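Local coordinates for protein Nrps/pks (Streptomyces albus, PDB 4OPF) that is a ketosynthase domain of the AT-less type I polyketide synthase for oxazolomycin and probably holds the growing acyl chain as a thioester, at residues P6-V11 / K233-A238; R105-Y110 / V179-V184; C160-V165 / P334-G339; E293-G298 / V393-D398; L348-R353 / T382-A387. One frame throughout, in Å; residues are numbered along the deposited sequence.

Contact 1: P6-V11 / K233-A238; sequences PYDIAV and KPLAAA
Ala-10 and Lys-233 form an antiparallel hydrogen-bonded pair, with Ala-10 N giving its hydrogen to Lys-233 O at 2.8 Å and Lys-233 N returning one to Ala-10 O at 3.1 Å. A third backbone bond, straight at 169°, runs from Leu-235 N to Asp-8 O over 2.9 Å. Between them Ile-9 faces Pro-234 as a non-hydrogen-bonded pair, a place where a residue without an N-H costs the ladder nothing.

The apolar contacts fall on two sides of this ladder. On one, CG of Tyr-7 is anti to the backbone N (chi1 -180°), and the ring lies alongside Pro-234: Tyr-7 CZ is 4.0 Å from Pro-234 CB, with the hydroxyl resting close to CB and CG of the same proline. On the other, the small CB of Ala-10 lets helix 235-241 come close: it meets Ala-238 CB at 3.9 Å and Leu-235 CD1 at 4.1 Å. Leu-235 also runs side by side with Asp-8, CB to CB 3.8 Å.

The charged ends look elsewhere. Asp-8 OD1 and Lys-233 NZ form salt bridges with Lys-250 and Asp-243, respectively. Ile-9 packs on Ala-171 and Leu-174 of helix 162-175.

Pro-234, fitted to the N-cap position, turns strand 226-234 directly into a helix. The whole is an antiparallel strand pairing, 9-17 with 226-234, in the large mixed sheet of the thiolase-type ketosynthase fold.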
# COMPACT_ATOMS: atom_id res chain seq x y z
N PRO A 6 -8.28 -9.01 17.61
CA PRO A 6 -9.38 -9.41 16.70
C PRO A 6 -10.31 -8.21 16.37
O PRO A 6 -11.12 -7.81 17.19
CB PRO A 6 -10.11 -10.51 17.49
CG PRO A 6 -9.77 -10.21 18.96
CD PRO A 6 -8.65 -9.19 19.02
N TYR A 7 -10.14 -7.62 15.19
CA TYR A 7 -10.77 -6.35 14.87
C TYR A 7 -11.76 -6.55 13.70
O TYR A 7 -11.34 -6.81 12.59
CB TYR A 7 -9.68 -5.31 14.50
CG TYR A 7 -10.25 -3.94 14.16
CD1 TYR A 7 -10.54 -3.02 15.16
CD2 TYR A 7 -10.49 -3.57 12.82
CE1 TYR A 7 -11.08 -1.77 14.85
CE2 TYR A 7 -11.03 -2.32 12.51
CZ TYR A 7 -11.33 -1.44 13.51
OH TYR A 7 -11.85 -0.22 13.24
N ASP A 8 -13.05 -6.45 13.97
CA ASP A 8 -14.09 -6.88 13.03
C ASP A 8 -14.50 -5.74 12.06
O ASP A 8 -14.86 -4.66 12.49
CB ASP A 8 -15.33 -7.27 13.83
CG ASP A 8 -15.18 -8.65 14.57
OD1 ASP A 8 -14.50 -9.56 14.10
OD2 ASP A 8 -15.84 -8.81 15.61
N ILE A 9 -14.52 -6.01 10.79
CA ILE A 9 -14.82 -4.97 9.81
C ILE A 9 -16.03 -5.40 9.04
O ILE A 9 -16.02 -6.47 8.47
CB ILE A 9 -13.61 -4.79 8.90
CG1 ILE A 9 -12.46 -4.12 9.66
CG2 ILE A 9 -13.93 -3.98 7.65
CD1 ILE A 9 -11.12 -4.37 8.96
N ALA A 10 -17.08 -4.57 9.03
CA ALA A 10 -18.28 -4.84 8.27
C ALA A 10 -18.16 -4.46 6.80
O ALA A 10 -17.61 -3.41 6.46
CB ALA A 10 -19.45 -4.07 8.86
N VAL A 11 -18.67 -5.32 5.93
CA VAL A 11 -18.92 -4.97 4.55
C VAL A 11 -20.29 -4.35 4.54
O VAL A 11 -21.25 -5.06 4.72
CB VAL A 11 -18.91 -6.22 3.69
CG1 VAL A 11 -19.21 -5.85 2.24
CG2 VAL A 11 -17.57 -6.89 3.82
N LYS A 233 -16.51 -0.54 6.96
CA LYS A 233 -16.45 0.26 8.19
C LYS A 233 -16.17 -0.68 9.38
O LYS A 233 -16.53 -1.85 9.34
CB LYS A 233 -17.82 0.87 8.48
CG LYS A 233 -18.23 2.00 7.58
CD LYS A 233 -19.65 2.51 7.84
CE LYS A 233 -19.77 3.23 9.16
NZ LYS A 233 -20.91 4.18 9.04
N PRO A 234 -15.67 -0.15 10.48
CA PRO A 234 -15.54 -0.98 11.68
C PRO A 234 -16.94 -1.49 12.10
O PRO A 234 -17.93 -0.74 12.01
CB PRO A 234 -15.00 0.02 12.73
CG PRO A 234 -14.38 1.14 11.93
CD PRO A 234 -15.29 1.25 10.73
N LEU A 235 -17.03 -2.76 12.47
CA LEU A 235 -18.35 -3.35 12.81
C LEU A 235 -19.13 -2.57 13.87
O LEU A 235 -20.32 -2.34 13.72
CB LEU A 235 -18.20 -4.78 13.25
CG LEU A 235 -19.47 -5.54 13.65
CD1 LEU A 235 -20.47 -5.58 12.50
CD2 LEU A 235 -19.16 -6.98 14.09
N ALA A 236 -18.48 -2.15 14.96
CA ALA A 236 -19.26 -1.43 16.00
C ALA A 236 -19.82 -0.14 15.45
O ALA A 236 -20.95 0.23 15.78
CB ALA A 236 -18.40 -1.17 17.23
N ALA A 237 -19.08 0.53 14.55
CA ALA A 237 -19.58 1.77 13.96
C ALA A 237 -20.77 1.49 13.02
O ALA A 237 -21.76 2.23 13.02
CB ALA A 237 -18.47 2.54 13.22
N ALA A 238 -20.67 0.42 12.24
CA ALA A 238 -21.76 0.05 11.35
C ALA A 238 -23.04 -0.27 12.15
O ALA A 238 -24.14 0.10 11.75
CB ALA A 238 -21.38 -1.16 10.56

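Contact 2: R105-Y110 / V179-V184; sequences RGIGVY and VEAAVV
Glu-180 OE2 is gripped twice by Arg-105: NE donates over 3.0 Å at 163°, and NH1 adds a weak bond. NE meets the syn side of the oxygen, about 30° out of the carboxylate plane, while OE2 lies in the plane of the guanidinium. Arg-105 NH1 also reaches Glu-180 OE1 at 2.9 Å, a bent, weak bond within the same salt bridge. The two side chains cross at about a right angle, and a water links OE1 to Gly-106 N. With a leucine in place of Glu-180, the Arg-105 guanidinium would probably be left without this carboxylate mate and freer to swing, and the water would lose one anchor.

Beyond this salt bridge the chains run parallel. Gly-106 O accepts from Glu-180 N, Ala-181 O from Gly-108 N, Gly-108 O from Val-183 N at 2.8 Å, and Val-183 O from Tyr-110 N. Gly-108 suits its place because a CB there would run into Tyr-110 CE2 and crowd Val-179 CG1. The edge of the Tyr-110 ring instead meets the small Ala-182, CE2 to CB 4.1 Å. On the other face Ile-107 CG2 packs against Val-183 CG2 at 4.2 Å, branched side chains well suited to extended backbone.

In the large sheet strand 107-112 has strand 153-156 on its far side, and strand 181-188 has strand 226-234. Helix 162-175 lies against Tyr-110 and Val-184, and helix 138-147 against Val-109.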
# COMPACT_ATOMS: atom_id res chain seq x y z
N ARG A 105 -15.46 13.15 3.74
CA ARG A 105 -15.18 12.30 4.89
C ARG A 105 -13.84 11.58 4.80
O ARG A 105 -13.26 11.47 3.73
CB ARG A 105 -16.33 11.31 5.07
CG ARG A 105 -17.62 12.05 5.49
CD ARG A 105 -18.78 11.09 5.72
NE ARG A 105 -18.64 10.58 7.07
CZ ARG A 105 -19.13 11.15 8.18
NH1 ARG A 105 -18.85 10.59 9.33
NH2 ARG A 105 -19.90 12.21 8.12
N GLY A 106 -13.36 11.11 5.94
CA GLY A 106 -12.08 10.40 6.04
C GLY A 106 -12.16 8.96 5.58
O GLY A 106 -12.05 8.03 6.36
N ILE A 107 -12.39 8.79 4.30
CA ILE A 107 -12.64 7.50 3.71
C ILE A 107 -11.46 7.18 2.79
O ILE A 107 -11.17 7.94 1.90
CB ILE A 107 -13.98 7.53 2.94
CG1 ILE A 107 -15.11 7.85 3.95
CG2 ILE A 107 -14.21 6.22 2.21
CD1 ILE A 107 -16.48 7.73 3.38
N GLY A 108 -10.79 6.06 3.03
CA GLY A 108 -9.66 5.65 2.20
C GLY A 108 -10.16 4.89 0.99
O GLY A 108 -11.28 4.38 0.97
N VAL A 109 -9.34 4.90 -0.05
CA VAL A 109 -9.60 4.23 -1.30
C VAL A 109 -8.40 3.34 -1.61
O VAL A 109 -7.27 3.80 -1.69
CB VAL A 109 -9.77 5.24 -2.41
CG1 VAL A 109 -9.95 4.57 -3.77
CG2 VAL A 109 -10.95 6.13 -2.12
N TYR A 110 -8.65 2.05 -1.79
CA TYR A 110 -7.61 1.07 -2.00
C TYR A 110 -8.00 0.23 -3.19
O TYR A 110 -9.00 -0.50 -3.13
CB TYR A 110 -7.47 0.19 -0.74
CG TYR A 110 -7.17 1.03 0.48
CD1 TYR A 110 -5.87 1.42 0.79
CD2 TYR A 110 -8.18 1.56 1.23
CE1 TYR A 110 -5.61 2.22 1.91
CE2 TYR A 110 -7.92 2.34 2.33
CZ TYR A 110 -6.64 2.68 2.66
OH TYR A 110 -6.42 3.50 3.76
N VAL A 179 -8.73 5.82 9.07
CA VAL A 179 -9.93 6.13 8.27
C VAL A 179 -11.15 5.67 9.06
O VAL A 179 -11.05 4.73 9.86
CB VAL A 179 -9.88 5.43 6.91
CG1 VAL A 179 -8.69 5.90 6.11
CG2 VAL A 179 -9.81 3.91 7.04
N GLU A 180 -12.26 6.32 8.83
CA GLU A 180 -13.54 5.85 9.36
C GLU A 180 -14.20 4.80 8.45
O GLU A 180 -15.10 4.08 8.88
CB GLU A 180 -14.49 7.02 9.60
CG GLU A 180 -14.94 7.71 8.33
CD GLU A 180 -16.21 8.55 8.46
OE1 GLU A 180 -16.13 9.68 9.00
OE2 GLU A 180 -17.29 8.09 7.97
N ALA A 181 -13.78 4.74 7.19
CA ALA A 181 -14.36 3.79 6.28
C ALA A 181 -13.43 3.68 5.12
O ALA A 181 -12.53 4.50 4.98
CB ALA A 181 -15.74 4.27 5.84
N ALA A 182 -13.61 2.66 4.31
CA ALA A 182 -12.72 2.36 3.19
C ALA A 182 -13.45 1.80 1.99
O ALA A 182 -14.35 0.94 2.12
CB ALA A 182 -11.67 1.36 3.61
N VAL A 183 -13.08 2.27 0.82
CA VAL A 183 -13.52 1.68 -0.40
C VAL A 183 -12.40 0.75 -0.85
O VAL A 183 -11.23 1.17 -0.93
CB VAL A 183 -13.70 2.78 -1.47
CG1 VAL A 183 -13.94 2.17 -2.82
CG2 VAL A 183 -14.81 3.73 -1.12
N VAL A 184 -12.72 -0.48 -1.17
CA VAL A 184 -11.75 -1.45 -1.67
C VAL A 184 -12.30 -1.98 -2.99
O VAL A 184 -13.44 -2.38 -3.07
CB VAL A 184 -11.60 -2.61 -0.68
CG1 VAL A 184 -10.74 -3.74 -1.20
CG2 VAL A 184 -10.96 -2.09 0.57
O HOH W 1 -14.83 11.71 8.31

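Contact 3: C160-V165 / P334-G339; sequences CSSALV and PQCAEG
Cys-160 and Gly-339 are joined through one buried water that also serves Cys-336 and Ala-163. The water donates to Cys-160 O at 2.6 Å and Cys-336 O at 2.7 Å, and accepts from Gly-339 N at 2.8 Å and Ala-163 N at 2.9 Å. All four of its bonds are thus spent on backbone, two on each segment. A CA-H...O contact adds to them, Cys-160 CA to Gln-335 O at 3.3 Å and nearly straight at 166°.

Side chains fit round this core. SG of Cys-160 takes the crowded position between its own N and carbonyl carbon (chi1 66°), which leaves Cys-160 SG 3.8 Å from Glu-338 OE2. Ser-162 OG lies beside Cys-336 SG. Gly-339 has no CB, which would press on Leu-164 CG.

Cys-160 belongs to a TACSSA sequence at the start of helix 162-175, where ketosynthases carry the acyl-accepting cysteine; it touches His-333, whose NIGH sequence supplies a catalytic histidine in relatives. Both roles are therefore probable here.

Further out, Ser-162 OG is fixed by Thr-158 N and Ala-159 O, which hold the turn before the helix. Ser-395 OG makes weak bonds to Cys-160 O and Glu-338 OE2, tying the two segments to strand 390-396. Gln-335 NE2 bonds to His-333 O, and Pro-334 O accepts from Thr-188 OG1.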
# COMPACT_ATOMS: atom_id res chain seq x y z
N CYS A 160 -2.79 -11.31 -9.34
CA CYS A 160 -4.09 -11.86 -8.95
C CYS A 160 -4.43 -11.57 -7.50
O CYS A 160 -5.62 -11.57 -7.12
CB CYS A 160 -4.16 -13.37 -9.23
SG CYS A 160 -3.02 -14.35 -8.21
N SER A 161 -3.41 -11.30 -6.68
CA SER A 161 -3.66 -10.97 -5.27
C SER A 161 -3.91 -9.47 -5.01
O SER A 161 -4.16 -9.10 -3.89
CB SER A 161 -2.53 -11.47 -4.39
OG SER A 161 -1.33 -10.87 -4.82
N SER A 162 -3.94 -8.65 -6.04
CA SER A 162 -3.99 -7.18 -5.88
C SER A 162 -5.17 -6.73 -5.00
O SER A 162 -4.98 -5.91 -4.12
CB SER A 162 -4.12 -6.50 -7.21
OG SER A 162 -2.99 -6.76 -8.02
N ALA A 163 -6.35 -7.26 -5.25
CA ALA A 163 -7.53 -6.82 -4.49
C ALA A 163 -7.51 -7.24 -3.02
O ALA A 163 -8.00 -6.50 -2.15
CB ALA A 163 -8.82 -7.29 -5.14
N LEU A 164 -6.97 -8.42 -2.73
CA LEU A 164 -6.73 -8.83 -1.35
C LEU A 164 -5.63 -8.03 -0.69
O LEU A 164 -5.72 -7.72 0.53
CB LEU A 164 -6.41 -10.32 -1.23
CG LEU A 164 -7.51 -11.30 -1.60
CD1 LEU A 164 -7.16 -12.70 -1.13
CD2 LEU A 164 -8.75 -10.93 -0.85
N VAL A 165 -4.61 -7.65 -1.42
CA VAL A 165 -3.60 -6.77 -0.83
C VAL A 165 -4.20 -5.40 -0.54
O VAL A 165 -3.95 -4.80 0.52
CB VAL A 165 -2.38 -6.66 -1.75
CG1 VAL A 165 -1.39 -5.65 -1.25
CG2 VAL A 165 -1.72 -8.03 -1.85
N PRO A 334 -9.90 -13.28 -13.69
CA PRO A 334 -9.96 -11.81 -13.83
C PRO A 334 -8.75 -11.03 -13.35
O PRO A 334 -8.89 -9.87 -12.98
CB PRO A 334 -11.21 -11.42 -13.03
CG PRO A 334 -11.65 -12.62 -12.29
CD PRO A 334 -10.68 -13.76 -12.54
N GLN A 335 -7.57 -11.64 -13.39
CA GLN A 335 -6.30 -11.01 -13.04
C GLN A 335 -6.40 -10.17 -11.73
O GLN A 335 -6.71 -10.73 -10.68
CB GLN A 335 -5.81 -10.18 -14.23
CG GLN A 335 -6.07 -10.84 -15.57
CD GLN A 335 -5.10 -11.96 -15.86
OE1 GLN A 335 -3.88 -11.77 -15.78
NE2 GLN A 335 -5.63 -13.15 -16.20
N CYS A 336 -6.22 -8.83 -11.78
CA CYS A 336 -6.24 -7.99 -10.54
C CYS A 336 -7.56 -8.01 -9.83
O CYS A 336 -7.65 -7.76 -8.67
CB CYS A 336 -5.78 -6.52 -10.84
SG CYS A 336 -4.04 -6.45 -11.41
N ALA A 337 -8.62 -8.26 -10.55
CA ALA A 337 -9.91 -8.41 -9.91
C ALA A 337 -10.22 -9.84 -9.36
O ALA A 337 -11.35 -10.09 -8.92
CB ALA A 337 -10.99 -8.02 -10.92
N GLU A 338 -9.28 -10.77 -9.42
CA GLU A 338 -9.59 -12.19 -9.05
C GLU A 338 -9.99 -12.28 -7.61
O GLU A 338 -10.98 -12.99 -7.25
CB GLU A 338 -8.39 -13.16 -9.31
CG GLU A 338 -8.58 -14.61 -8.80
CD GLU A 338 -7.77 -14.97 -7.53
OE1 GLU A 338 -8.28 -14.78 -6.40
OE2 GLU A 338 -6.63 -15.46 -7.63
N GLY A 339 -9.18 -11.63 -6.77
CA GLY A 339 -9.45 -11.65 -5.36
C GLY A 339 -10.80 -11.05 -5.05
O GLY A 339 -11.47 -11.48 -4.11
O HOH W 2 -7.27 -9.61 -6.77

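Contact 4: E293-G298 / V393-D398; sequences ETNAAG and VSSFAD
CG of Asn-295 stands anti to its backbone N (chi1 -176°), which carries CG toward Phe-396, whose own CG is anti to its carbonyl carbon and beside its N; the second torsion of the asparagine then turns OD1 to that N. Asn-295 OD1 accepts from Phe-396 N at 2.9 Å, almost straight at the hydrogen (174°), with the donor standing well above the amide plane. ND2 is linked to Phe-396 O through a water. Asn-295 thus stands in for a backbone partner just where strand pairing stops. Asn-295 CB lies 3.7 Å from Phe-396 CD2, and amide and ring are tilted 37° apart. A leucine in place of Asn-295 would probably leave Phe-396 N without its acceptor and the water without one of its partners.

Earlier in the segments the pairing is regular and parallel: Ser-394 N donates to Glu-293 O over 3.0 Å. Glu-293 lies side by side with Val-393, CG to CG1 4.0 Å, using its aliphatic part there, while the buried carboxylate finds Lys-345 and Val-327 N. Glu-306 receives the N-H groups of Asn-295 and Ala-296, holding the loop in place.

In elongating ketosynthases this loop reads HGTG after the strand and begins with a catalytic histidine. Here the corresponding residue is Asn-295, whose amide can bind through hydrogen bonds but is no general base, consistent with a domain that does not condense.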
# COMPACT_ATOMS: atom_id res chain seq x y z
N GLU A 293 -12.70 -20.48 -0.71
CA GLU A 293 -12.47 -20.09 -2.09
C GLU A 293 -10.94 -20.13 -2.33
O GLU A 293 -10.20 -19.25 -1.91
CB GLU A 293 -13.05 -18.71 -2.35
CG GLU A 293 -12.67 -18.04 -3.69
CD GLU A 293 -13.35 -18.62 -4.93
OE1 GLU A 293 -14.32 -19.44 -4.72
OE2 GLU A 293 -12.93 -18.28 -6.10
N THR A 294 -10.51 -21.15 -3.04
CA THR A 294 -9.13 -21.50 -3.20
C THR A 294 -8.46 -20.59 -4.23
O THR A 294 -9.11 -19.96 -5.04
CB THR A 294 -8.98 -22.96 -3.71
OG1 THR A 294 -9.63 -23.10 -4.99
CG2 THR A 294 -9.59 -23.94 -2.75
N ASN A 295 -7.14 -20.60 -4.22
CA ASN A 295 -6.35 -19.93 -5.23
C ASN A 295 -6.56 -20.49 -6.61
O ASN A 295 -6.74 -19.76 -7.57
CB ASN A 295 -4.89 -20.02 -4.89
CG ASN A 295 -4.05 -19.24 -5.87
OD1 ASN A 295 -4.31 -18.08 -6.11
ND2 ASN A 295 -3.10 -19.91 -6.50
N ALA A 296 -6.53 -21.80 -6.70
CA ALA A 296 -6.90 -22.49 -7.92
C ALA A 296 -6.06 -22.07 -9.10
O ALA A 296 -6.54 -21.54 -10.08
CB ALA A 296 -8.39 -22.29 -8.20
N ALA A 297 -4.78 -22.33 -9.00
CA ALA A 297 -3.85 -21.89 -10.03
C ALA A 297 -4.15 -22.55 -11.37
O ALA A 297 -3.93 -21.96 -12.39
CB ALA A 297 -2.41 -22.21 -9.61
N GLY A 298 -4.61 -23.79 -11.37
CA GLY A 298 -4.93 -24.50 -12.60
C GLY A 298 -3.71 -25.18 -13.20
O GLY A 298 -3.52 -25.21 -14.42
N VAL A 393 -10.74 -16.97 1.75
CA VAL A 393 -10.41 -16.68 0.37
C VAL A 393 -8.92 -16.54 0.26
O VAL A 393 -8.30 -15.85 1.03
CB VAL A 393 -11.03 -15.37 -0.10
CG1 VAL A 393 -10.78 -15.20 -1.61
CG2 VAL A 393 -12.52 -15.37 0.09
N SER A 394 -8.33 -17.19 -0.72
CA SER A 394 -6.92 -17.18 -0.94
C SER A 394 -6.59 -16.59 -2.26
O SER A 394 -7.28 -16.84 -3.25
CB SER A 394 -6.41 -18.59 -0.97
OG SER A 394 -6.45 -19.14 0.34
N SER A 395 -5.45 -15.92 -2.33
CA SER A 395 -4.88 -15.54 -3.60
C SER A 395 -3.36 -15.58 -3.53
O SER A 395 -2.78 -14.83 -2.76
CB SER A 395 -5.36 -14.13 -3.94
OG SER A 395 -4.96 -13.81 -5.25
N PHE A 396 -2.73 -16.45 -4.31
CA PHE A 396 -1.32 -16.70 -4.25
C PHE A 396 -0.80 -16.41 -5.65
O PHE A 396 -1.08 -17.14 -6.58
CB PHE A 396 -1.02 -18.13 -3.91
CG PHE A 396 -1.68 -18.67 -2.67
CD1 PHE A 396 -1.97 -17.89 -1.58
CD2 PHE A 396 -1.96 -20.00 -2.60
CE1 PHE A 396 -2.52 -18.43 -0.44
CE2 PHE A 396 -2.51 -20.54 -1.49
CZ PHE A 396 -2.81 -19.78 -0.40
N ALA A 397 -0.12 -15.29 -5.82
CA ALA A 397 0.28 -14.79 -7.13
C ALA A 397 1.64 -15.29 -7.51
O ALA A 397 2.51 -15.41 -6.68
CB ALA A 397 0.27 -13.28 -7.08
N ASP A 398 1.84 -15.54 -8.80
CA ASP A 398 3.15 -15.90 -9.35
C ASP A 398 4.30 -14.95 -8.97
O ASP A 398 5.38 -15.42 -8.59
CB ASP A 398 3.07 -16.04 -10.89
CG ASP A 398 2.54 -17.42 -11.32
OD1 ASP A 398 2.49 -18.35 -10.47
OD2 ASP A 398 2.17 -17.55 -12.51
O HOH W 3 -1.36 -18.61 -8.72

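Contact 5: L348-R353 / T382-A387; sequences LMLRNR and TPWPDA
Arg-353 O accepts the N-H of Trp-384 at 3.0 Å, the donor about 50° out of the carbonyl plane, just where helix 338-352 ends in a Schellman motif with Arg-353, of positive phi (52°), as its C-prime residue. The chain then passes into strand 354-355, which pairs antiparallel with strand 382-383, so the contact closes a helix end onto a small two-stranded sheet at the periphery of the thiolase-type fold.

Trp-384 carries the side-chain packing. Its CG is anti to the backbone N (chi1 -158°), beside the carbonyl carbon, and Trp-384 CB touches Arg-353 O at 3.6 Å. The six-membered ring then meets two helix residues. Met-349, present as selenomethionine, is bent at its third torsion and places CE 3.7 Å from Trp-384 CZ3, the two side chains crossing at about a right angle. Leu-350 CD2 reaches Trp-384 CH2 at 3.8 Å. The unbranched, flexible Met-349 and the branched Leu-350 each present one terminal methyl to the six-membered ring.

The rest of the indole is held from its own side: Pro-385 CD lies over one face, offset toward the rim, and NE1 donates to Pro-388 O. Trp-28 of helix 24-33 touches Met-349 and Asn-352. In the last turn Leu-348 O accepts from both Asn-352 N and Asn-352 ND2, each at 2.8 Å, which approach it from opposite faces of its carbonyl plane.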
# COMPACT_ATOMS: atom_id res chain seq x y z
N LEU A 348 -21.50 -13.16 -0.70
CA LEU A 348 -22.84 -13.55 -1.12
C LEU A 348 -23.28 -14.93 -0.56
O LEU A 348 -24.45 -15.12 -0.17
CB LEU A 348 -22.91 -13.54 -2.64
CG LEU A 348 -22.85 -12.17 -3.28
CD1 LEU A 348 -22.75 -12.32 -4.79
CD2 LEU A 348 -24.11 -11.40 -2.94
N MSE A 349 -22.36 -15.88 -0.55
CA MSE A 349 -22.63 -17.20 0.05
C MSE A 349 -23.01 -17.08 1.49
O MSE A 349 -23.97 -17.70 1.93
CB MSE A 349 -21.42 -18.08 -0.07
CG MSE A 349 -21.39 -18.71 -1.48
SE MSE A 349 -19.73 -19.78 -1.68
CE MSE A 349 -19.86 -20.68 0.04
N LEU A 350 -22.24 -16.30 2.25
CA LEU A 350 -22.47 -16.10 3.70
C LEU A 350 -23.79 -15.41 3.97
O LEU A 350 -24.60 -15.85 4.81
CB LEU A 350 -21.33 -15.30 4.34
CG LEU A 350 -20.00 -16.02 4.45
CD1 LEU A 350 -18.89 -15.01 4.73
CD2 LEU A 350 -20.03 -17.08 5.56
N ARG A 351 -24.07 -14.37 3.19
CA ARG A 351 -25.33 -13.67 3.26
C ARG A 351 -26.52 -14.56 2.92
O ARG A 351 -27.54 -14.46 3.59
CB ARG A 351 -25.27 -12.47 2.31
CG ARG A 351 -26.34 -11.45 2.53
CD ARG A 351 -26.07 -10.19 1.71
NE ARG A 351 -27.02 -10.02 0.61
CZ ARG A 351 -26.87 -9.15 -0.38
NH1 ARG A 351 -25.80 -8.36 -0.47
NH2 ARG A 351 -27.78 -9.10 -1.33
N ASN A 352 -26.45 -15.36 1.84
CA ASN A 352 -27.56 -16.24 1.48
C ASN A 352 -27.53 -17.58 2.21
O ASN A 352 -28.42 -18.38 2.01
CB ASN A 352 -27.57 -16.51 0.00
CG ASN A 352 -27.91 -15.27 -0.80
OD1 ASN A 352 -29.05 -14.91 -0.85
ND2 ASN A 352 -26.94 -14.66 -1.47
N ARG A 353 -26.50 -17.82 3.02
CA ARG A 353 -26.29 -19.10 3.73
C ARG A 353 -26.37 -20.29 2.79
O ARG A 353 -27.16 -21.21 3.00
CB ARG A 353 -27.29 -19.24 4.89
CG ARG A 353 -27.16 -18.08 5.85
CD ARG A 353 -28.24 -18.01 6.90
NE ARG A 353 -28.06 -16.76 7.65
CZ ARG A 353 -28.74 -16.38 8.74
NH1 ARG A 353 -29.68 -17.16 9.27
NH2 ARG A 353 -28.45 -15.21 9.32
N THR A 382 -26.34 -25.96 -2.07
CA THR A 382 -26.85 -26.58 -0.87
C THR A 382 -26.99 -25.53 0.20
O THR A 382 -26.24 -24.56 0.21
CB THR A 382 -25.88 -27.66 -0.31
OG1 THR A 382 -24.87 -27.01 0.44
CG2 THR A 382 -25.19 -28.41 -1.41
N PRO A 383 -27.95 -25.71 1.10
CA PRO A 383 -28.01 -24.81 2.24
C PRO A 383 -26.75 -24.99 3.05
O PRO A 383 -26.05 -25.99 2.94
CB PRO A 383 -29.28 -25.27 3.00
CG PRO A 383 -29.70 -26.56 2.39
CD PRO A 383 -29.16 -26.57 1.00
N TRP A 384 -26.43 -23.99 3.85
CA TRP A 384 -25.20 -24.04 4.60
C TRP A 384 -25.26 -25.31 5.45
O TRP A 384 -26.28 -25.63 5.99
CB TRP A 384 -25.00 -22.78 5.46
CG TRP A 384 -23.55 -22.49 5.87
CD1 TRP A 384 -22.97 -22.83 7.03
CD2 TRP A 384 -22.53 -21.83 5.09
NE1 TRP A 384 -21.68 -22.43 7.04
CE2 TRP A 384 -21.38 -21.81 5.86
CE3 TRP A 384 -22.51 -21.22 3.84
CZ2 TRP A 384 -20.21 -21.26 5.43
CZ3 TRP A 384 -21.33 -20.64 3.40
CH2 TRP A 384 -20.20 -20.65 4.22
N PRO A 385 -24.16 -26.05 5.55
CA PRO A 385 -24.18 -27.20 6.43
C PRO A 385 -24.35 -26.80 7.88
O PRO A 385 -24.40 -25.63 8.20
CB PRO A 385 -22.82 -27.85 6.21
CG PRO A 385 -21.98 -26.88 5.50
CD PRO A 385 -22.85 -25.83 4.90
N ASP A 386 -24.41 -27.79 8.76
CA ASP A 386 -24.58 -27.56 10.18
C ASP A 386 -23.18 -27.28 10.77
O ASP A 386 -22.54 -28.15 11.33
CB ASP A 386 -25.27 -28.80 10.82
CG ASP A 386 -25.73 -28.56 12.25
OD1 ASP A 386 -25.36 -27.51 12.82
OD2 ASP A 386 -26.45 -29.43 12.79
N ALA A 387 -22.72 -26.04 10.60
CA ALA A 387 -21.35 -25.65 10.92
C ALA A 387 -21.28 -24.13 10.85
O ALA A 387 -22.16 -23.51 10.31
CB ALA A 387 -20.40 -26.28 9.91

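Overall arrangement
Contacts 3 and 4 form the likely active-site centre, their centres about 10 Å apart: Cys-160 SG lies 3.5 Å from Ala-397 CA. Contacts 1 and 2 are neighbours in one wing of the large sheet, about 13 Å between centres, and meet where Pro-234 CD comes 3.4 Å from Glu-180 O. Contact 4 joins the same sheet on the opposite side of the chain's centre, about 26 Å from either. Helix 162-175, which begins in contact 3, leads on to strand 181-188 of contact 2. Helix 338-352 starts in contact 3 and ends in contact 5, whose centres are about 24 Å apart, joining the likely active site to the periphery.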